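Local coordinates for D-alanyl-D-alanine carboxypeptidase (PDB 5TR7), which probably removes the terminal D-alanine from peptidoglycan precursor peptides, as a penicillin-binding serine carboxypeptidase of the S11 family, at residues T29-T41 and I200-V213. Residues are numbered along the deposited sequence; the frame is centred on the assembly and turned at random.
Sequences TKLSPASLTKMMT and IKTGHTSGAGYNLV
The predicted active site of this penicillin-binding protein, which has a beta-lactamase-type fold, lies where the SxxK segment at the start of helix 37-50 meets the KTG strand, 196-205, at the edge of the antiparallel sheet. S35, the predicted acylated nucleophile, has its OG 3.6 Å from K201 NZ and accepts a 2.8 Å hydrogen bond from K38 NZ. K201 leaves the strand with CG anti to the backbone N (chi1 -173°), and two bends farther along the chain turn its NZ toward S35 OG; this NZ bonds to T202 O and to S98 OG, while K38 NZ is also held by N100 and H139. Farther along helix 37-50, M39 runs antiparallel to the stem of K201, CG to K201 CB 3.6 Å, and its bent end sets CE 3.6 Å from V213 CG2. L36 CD1 rests against N211 CB and V213 CG2, each 4.0 Å away. Nearer the hairpin turn, T205 OG1 donates to S32 O (2.6 Å) from 21° off the carbonyl plane and accepts from N211 ND2, which lies 3.0 Å away; N211 OD1 takes the backbone N-H of G229. The polar network thus fits K38 as the predicted proton acceptor and K201 as a predicted substrate-binding residue.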
ATOM      1  N   THR A  29     -14.092  -1.334  11.451  1.00 69.82           N
ATOM      2  CA  THR A  29     -13.609  -0.710  12.668  1.00 68.50           C
ATOM      3  C   THR A  29     -12.199  -0.085  12.448  1.00 69.22           C
ATOM      4  O   THR A  29     -11.276  -0.668  11.843  1.00 81.62           O
ATOM      5  CB  THR A  29     -13.770  -1.570  13.937  1.00 74.59           C
ATOM      6  OG1 THR A  29     -13.079  -2.810  13.813  1.00 69.85           O
ATOM      7  CG2 THR A  29     -15.198  -1.763  14.335  1.00 81.73           C
ATOM      8  N   LYS A  30     -12.097   1.146  12.908  1.00 67.85           N
ATOM      9  CA  LYS A  30     -10.919   1.990  12.782  1.00 72.79           C
ATOM     10  C   LYS A  30      -9.663   1.474  13.402  1.00 74.10           C
ATOM     11  O   LYS A  30      -9.661   0.939  14.506  1.00 73.00           O
ATOM     12  CB  LYS A  30     -11.190   3.445  13.237  1.00 72.77           C
ATOM     13  CG  LYS A  30     -12.013   4.164  12.165  1.00 76.09           C
ATOM     14  CD  LYS A  30     -12.487   5.544  12.569  1.00 85.04           C
ATOM     15  CE  LYS A  30     -13.290   6.097  11.397  1.00 86.89           C
ATOM     16  NZ  LYS A  30     -13.823   7.404  11.806  1.00 85.60           N
ATOM     17  N   LEU A  31      -8.599   1.675  12.634  1.00 74.84           N
ATOM     18  CA  LEU A  31      -7.250   1.255  12.916  1.00 70.86           C
ATOM     19  C   LEU A  31      -6.305   2.287  12.360  1.00 67.96           C
ATOM     20  O   LEU A  31      -6.637   3.047  11.466  1.00 70.85           O
ATOM     21  CB  LEU A  31      -6.922   0.026  12.068  1.00 77.13           C
ATOM     22  CG  LEU A  31      -7.629  -1.254  12.353  1.00 85.65           C
ATOM     23  CD1 LEU A  31      -7.361  -2.143  11.138  1.00 85.45           C
ATOM     24  CD2 LEU A  31      -7.132  -1.838  13.679  1.00 91.21           C
ATOM     25  N   SER A  32      -5.064   2.118  12.772  1.00 68.92           N
ATOM     26  CA  SER A  32      -3.961   2.937  12.364  1.00 67.55           C
ATOM     27  C   SER A  32      -3.377   2.096  11.189  1.00 61.41           C
ATOM     28  O   SER A  32      -2.995   0.965  11.365  1.00 66.31           O
ATOM     29  CB  SER A  32      -3.075   3.081  13.608  1.00 62.25           C
ATOM     30  OG  SER A  32      -2.193   4.152  13.500  1.00 71.80           O
ATOM     31  N   PRO A  33      -3.407   2.615   9.951  1.00 64.76           N
ATOM     32  CA  PRO A  33      -2.981   1.819   8.776  1.00 65.47           C
ATOM     33  C   PRO A  33      -1.491   1.743   8.510  1.00 62.74           C
ATOM     34  O   PRO A  33      -1.009   0.862   7.766  1.00 59.76           O
ATOM     35  CB  PRO A  33      -3.661   2.531   7.617  1.00 60.30           C
ATOM     36  CG  PRO A  33      -3.692   3.954   8.045  1.00 62.66           C
ATOM     37  CD  PRO A  33      -3.967   3.901   9.522  1.00 64.55           C
ATOM     38  N   ALA A  34      -0.782   2.685   9.113  1.00 57.66           N
ATOM     39  CA  ALA A  34       0.656   2.733   9.054  1.00 60.63           C
ATOM     40  C   ALA A  34       1.134   2.718   7.621  1.00 57.36           C
ATOM     41  O   ALA A  34       0.594   3.392   6.758  1.00 58.10           O
ATOM     42  CB  ALA A  34       1.278   1.600   9.887  1.00 54.78           C
ATOM     43  N   SER A  35       2.080   1.862   7.339  1.00 60.17           N
ATOM     44  CA  SER A  35       2.709   1.872   6.032  1.00 59.09           C
ATOM     45  C   SER A  35       1.720   1.534   4.879  1.00 59.92           C
ATOM     46  O   SER A  35       2.036   1.733   3.697  1.00 56.68           O
ATOM     47  CB  SER A  35       3.932   0.993   6.133  1.00 63.00           C
ATOM     48  OG  SER A  35       4.772   1.131   5.055  1.00 64.56           O
ATOM     49  N   LEU A  36       0.506   1.084   5.203  1.00 57.83           N
ATOM     50  CA  LEU A  36      -0.450   0.800   4.138  1.00 59.08           C
ATOM     51  C   LEU A  36      -0.920   2.143   3.563  1.00 61.64           C
ATOM     52  O   LEU A  36      -1.439   2.187   2.448  1.00 55.06           O
ATOM     53  CB  LEU A  36      -1.640  -0.030   4.629  1.00 59.47           C
ATOM     54  CG  LEU A  36      -1.287  -1.400   5.111  1.00 59.28           C
ATOM     55  CD1 LEU A  36      -2.580  -1.967   5.616  1.00 56.47           C
ATOM     56  CD2 LEU A  36      -0.652  -2.287   4.006  1.00 58.35           C
ATOM     57  N   THR A  37      -0.690   3.218   4.327  1.00 53.90           N
ATOM     58  CA  THR A  37      -0.963   4.582   3.853  1.00 58.18           C
ATOM     59  C   THR A  37      -0.236   4.850   2.508  1.00 53.63           C
ATOM     60  O   THR A  37      -0.678   5.648   1.693  1.00 54.65           O
ATOM     61  CB  THR A  37      -0.432   5.595   4.900  1.00 57.27           C
ATOM     62  OG1 THR A  37      -1.174   5.450   6.107  1.00 61.65           O
ATOM     63  CG2 THR A  37      -0.563   7.028   4.433  1.00 57.45           C
ATOM     64  N   LYS A  38       0.849   4.118   2.276  1.00 55.86           N
ATOM     65  CA  LYS A  38       1.630   4.267   1.040  1.00 50.83           C
ATOM     66  C   LYS A  38       0.852   3.880  -0.174  1.00 56.97           C
ATOM     67  O   LYS A  38       1.139   4.359  -1.289  1.00 56.43           O
ATOM     68  CB  LYS A  38       2.949   3.572   1.112  1.00 48.56           C
ATOM     69  CG  LYS A  38       3.847   4.124   2.237  1.00 53.88           C
ATOM     70  CD  LYS A  38       5.239   3.493   2.278  1.00 57.27           C
ATOM     71  CE  LYS A  38       6.133   4.128   3.341  1.00 63.99           C
ATOM     72  NZ  LYS A  38       5.777   3.709   4.705  1.00 70.30           N
ATOM     73  N   MET A  39      -0.161   3.036   0.002  1.00 55.12           N
ATOM     74  CA  MET A  39      -1.026   2.725  -1.139  1.00 49.60           C
ATOM     75  C   MET A  39      -1.755   3.986  -1.601  1.00 53.56           C
ATOM     76  O   MET A  39      -1.953   4.203  -2.830  1.00 43.49           O
ATOM     77  CB  MET A  39      -2.071   1.672  -0.777  1.00 50.71           C
ATOM     78  CG  MET A  39      -1.477   0.255  -0.585  1.00 54.86           C
ATOM     79  SD  MET A  39      -2.750  -0.958  -0.459  1.00 60.90           S
ATOM     80  CE  MET A  39      -3.766  -0.532   0.897  1.00 64.57           C
ATOM     81  N   MET A  40      -2.138   4.838  -0.647  1.00 48.40           N
ATOM     82  CA  MET A  40      -2.891   6.046  -1.047  1.00 49.63           C
ATOM     83  C   MET A  40      -1.916   7.001  -1.728  1.00 51.75           C
ATOM     84  O   MET A  40      -2.236   7.654  -2.704  1.00 56.20           O
ATOM     85  CB  MET A  40      -3.630   6.713   0.120  1.00 52.74           C
ATOM     86  CG  MET A  40      -4.339   8.018  -0.347  1.00 57.17           C
ATOM     87  SD  MET A  40      -5.587   7.792  -1.675  1.00 58.95           S
ATOM     88  CE  MET A  40      -6.720   7.028  -0.484  1.00 61.98           C
ATOM     89  N   THR A  41      -0.700   7.056  -1.220  1.00 54.79           N
ATOM     90  CA  THR A  41       0.324   7.931  -1.797  1.00 54.83           C
ATOM     91  C   THR A  41       0.614   7.529  -3.235  1.00 50.46           C
ATOM     92  O   THR A  41       0.650   8.378  -4.150  1.00 52.72           O
ATOM     93  CB  THR A  41       1.583   7.890  -0.929  1.00 56.40           C
ATOM     94  OG1 THR A  41       1.280   8.498   0.342  1.00 57.21           O
ATOM     95  CG2 THR A  41       2.738   8.632  -1.569  1.00 51.88           C
ATOM     96  N   ILE A 200      -0.469  -6.741  -2.559  1.00 43.32           N
ATOM     97  CA  ILE A 200      -0.240  -5.336  -2.828  1.00 45.43           C
ATOM     98  C   ILE A 200       0.792  -4.733  -1.881  1.00 47.41           C
ATOM     99  O   ILE A 200       1.909  -4.446  -2.266  1.00 38.27           O
ATOM    100  CB  ILE A 200      -1.548  -4.533  -2.741  1.00 50.63           C
ATOM    101  CG1 ILE A 200      -2.659  -5.234  -3.516  1.00 52.90           C
ATOM    102  CG2 ILE A 200      -1.355  -3.096  -3.185  1.00 49.81           C
ATOM    103  CD1 ILE A 200      -3.917  -4.369  -3.725  1.00 56.11           C
ATOM    104  N   LYS A 201       0.434  -4.543  -0.632  1.00 45.40           N
ATOM    105  CA  LYS A 201       1.320  -3.847   0.258  1.00 46.88           C
ATOM    106  C   LYS A 201       1.256  -4.392   1.654  1.00 47.09           C
ATOM    107  O   LYS A 201       0.238  -4.690   2.207  1.00 49.09           O
ATOM    108  CB  LYS A 201       0.904  -2.367   0.287  1.00 51.87           C
ATOM    109  CG  LYS A 201       1.818  -1.418   1.057  1.00 56.04           C
ATOM    110  CD  LYS A 201       3.074  -1.181   0.263  1.00 57.30           C
ATOM    111  CE  LYS A 201       4.084  -0.328   1.024  1.00 63.65           C
ATOM    112  NZ  LYS A 201       4.816  -1.016   2.121  1.00 61.51           N
ATOM    113  N   THR A 202       2.374  -4.300   2.262  1.00 44.40           N
ATOM    114  CA  THR A 202       2.612  -4.809   3.562  1.00 57.15           C
ATOM    115  C   THR A 202       2.759  -3.668   4.603  1.00 49.77           C
ATOM    116  O   THR A 202       3.030  -2.561   4.278  1.00 49.85           O
ATOM    117  CB  THR A 202       3.919  -5.570   3.389  1.00 54.75           C
ATOM    118  OG1 THR A 202       4.072  -6.490   4.431  1.00 80.07           O
ATOM    119  CG2 THR A 202       5.090  -4.627   3.275  1.00 52.38           C
ATOM    120  N   GLY A 203       2.533  -3.961   5.859  1.00 57.87           N
ATOM    121  CA  GLY A 203       2.772  -2.947   6.916  1.00 54.86           C
ATOM    122  C   GLY A 203       2.645  -3.485   8.293  1.00 51.48           C
ATOM    123  O   GLY A 203       2.186  -4.625   8.470  1.00 54.99           O
ATOM    124  N   HIS A 204       2.943  -2.646   9.288  1.00 59.05           N
ATOM    125  CA  HIS A 204       2.814  -3.049  10.706  1.00 59.36           C
ATOM    126  C   HIS A 204       2.165  -1.913  11.507  1.00 67.42           C
ATOM    127  O   HIS A 204       2.469  -0.748  11.295  1.00 66.20           O
ATOM    128  CB  HIS A 204       4.191  -3.359  11.272  1.00 53.76           C
ATOM    129  CG  HIS A 204       4.163  -3.925  12.654  1.00 60.99           C
ATOM    130  ND1 HIS A 204       4.040  -3.146  13.783  1.00 64.18           N
ATOM    131  CD2 HIS A 204       4.217  -5.206  13.084  1.00 55.97           C
ATOM    132  CE1 HIS A 204       4.011  -3.927  14.846  1.00 69.26           C
ATOM    133  NE2 HIS A 204       4.163  -5.178  14.448  1.00 60.26           N
ATOM    134  N   THR A 205       1.271  -2.243  12.427  1.00 65.16           N
ATOM    135  CA  THR A 205       0.590  -1.235  13.302  1.00 72.54           C
ATOM    136  C   THR A 205       1.024  -1.606  14.717  1.00 73.71           C
ATOM    137  O   THR A 205       0.661  -2.651  15.213  1.00 72.31           O
ATOM    138  CB  THR A 205      -0.930  -1.304  13.154  1.00 72.19           C
ATOM    139  OG1 THR A 205      -1.322  -1.028  11.796  1.00 66.19           O
ATOM    140  CG2 THR A 205      -1.666  -0.285  14.064  1.00 74.53           C
ATOM    141  N   SER A 206       1.798  -0.738  15.347  1.00 80.97           N
ATOM    142  CA  SER A 206       2.527  -1.112  16.567  1.00 89.55           C
ATOM    143  C   SER A 206       1.836  -1.870  17.723  1.00 91.70           C
ATOM    144  O   SER A 206       2.460  -2.798  18.286  1.00 90.03           O
ATOM    145  CB  SER A 206       3.338   0.062  17.064  1.00 85.13           C
ATOM    146  OG  SER A 206       2.416   0.954  17.546  1.00 88.04           O
ATOM    147  N   GLY A 207       0.596  -1.538  18.082  1.00 74.20           N
ATOM    148  CA  GLY A 207      -0.063  -2.310  19.160  1.00 79.84           C
ATOM    149  C   GLY A 207      -0.892  -3.499  18.673  1.00 78.88           C
ATOM    150  O   GLY A 207      -1.277  -4.326  19.464  1.00 84.16           O
ATOM    151  N   ALA A 208      -1.081  -3.613  17.352  1.00 71.52           N
ATOM    152  CA  ALA A 208      -1.956  -4.639  16.730  1.00 71.35           C
ATOM    153  C   ALA A 208      -1.238  -5.780  16.017  1.00 70.48           C
ATOM    154  O   ALA A 208      -1.547  -6.947  16.286  1.00 70.92           O
ATOM    155  CB  ALA A 208      -2.936  -3.980  15.767  1.00 65.22           C
ATOM    156  N   GLY A 209      -0.303  -5.455  15.128  1.00 66.46           N
ATOM    157  CA  GLY A 209       0.501  -6.491  14.455  1.00 62.66           C
ATOM    158  C   GLY A 209       0.795  -6.263  13.004  1.00 54.53           C
ATOM    159  O   GLY A 209       0.745  -5.139  12.545  1.00 59.32           O
ATOM    160  N   TYR A 210       1.108  -7.331  12.291  1.00 50.46           N
ATOM    161  CA  TYR A 210       1.423  -7.280  10.891  1.00 49.29           C
ATOM    162  C   TYR A 210       0.212  -7.297  10.010  1.00 48.84           C
ATOM    163  O   TYR A 210      -0.730  -8.080  10.213  1.00 55.52           O
ATOM    164  CB  TYR A 210       2.343  -8.417  10.473  1.00 49.98           C
ATOM    165  CG  TYR A 210       3.690  -8.346  11.126  1.00 52.95           C
ATOM    166  CD1 TYR A 210       4.732  -7.652  10.518  1.00 51.34           C
ATOM    167  CD2 TYR A 210       3.960  -9.019  12.283  1.00 52.24           C
ATOM    168  CE1 TYR A 210       6.002  -7.620  11.062  1.00 47.27           C
ATOM    169  CE2 TYR A 210       5.229  -8.992  12.844  1.00 58.08           C
ATOM    170  CZ  TYR A 210       6.235  -8.297  12.229  1.00 51.15           C
ATOM    171  OH  TYR A 210       7.451  -8.274  12.803  1.00 49.29           O
ATOM    172  N   ASN A 211       0.293  -6.463   8.965  1.00 47.08           N
ATOM    173  CA  ASN A 211      -0.758  -6.331   8.022  1.00 46.18           C
ATOM    174  C   ASN A 211      -0.363  -6.673   6.596  1.00 49.08           C
ATOM    175  O   ASN A 211       0.747  -6.426   6.193  1.00 48.35           O
ATOM    176  CB  ASN A 211      -1.132  -4.866   8.009  1.00 49.75           C
ATOM    177  CG  ASN A 211      -1.414  -4.333   9.385  1.00 54.72           C
ATOM    178  OD1 ASN A 211      -1.990  -5.020  10.230  1.00 60.16           O
ATOM    179  ND2 ASN A 211      -1.001  -3.093   9.614  1.00 59.38           N
ATOM    180  N   LEU A 212      -1.348  -7.102   5.800  1.00 51.56           N
ATOM    181  CA  LEU A 212      -1.164  -7.275   4.397  1.00 46.33           C
ATOM    182  C   LEU A 212      -2.409  -6.975   3.594  1.00 45.19           C
ATOM    183  O   LEU A 212      -3.483  -7.449   3.925  1.00 47.49           O
ATOM    184  CB  LEU A 212      -0.767  -8.724   4.100  1.00 48.15           C
ATOM    185  CG  LEU A 212      -0.534  -9.029   2.606  1.00 48.94           C
ATOM    186  CD1 LEU A 212       0.497  -8.123   1.940  1.00 52.32           C
ATOM    187  CD2 LEU A 212      -0.058 -10.477   2.481  1.00 50.70           C
ATOM    188  N   VAL A 213      -2.255  -6.218   2.524  1.00 47.87           N
ATOM    189  CA  VAL A 213      -3.324  -6.008   1.534  1.00 49.01           C
ATOM    190  C   VAL A 213      -2.837  -6.826   0.348  1.00 44.01           C
ATOM    191  O   VAL A 213      -1.804  -6.500  -0.206  1.00 44.30           O
ATOM    192  CB  VAL A 213      -3.541  -4.563   1.135  1.00 51.91           C
ATOM    193  CG1 VAL A 213      -4.652  -4.448   0.120  1.00 55.89           C
ATOM    194  CG2 VAL A 213      -3.978  -3.814   2.324  1.00 49.55           C
TER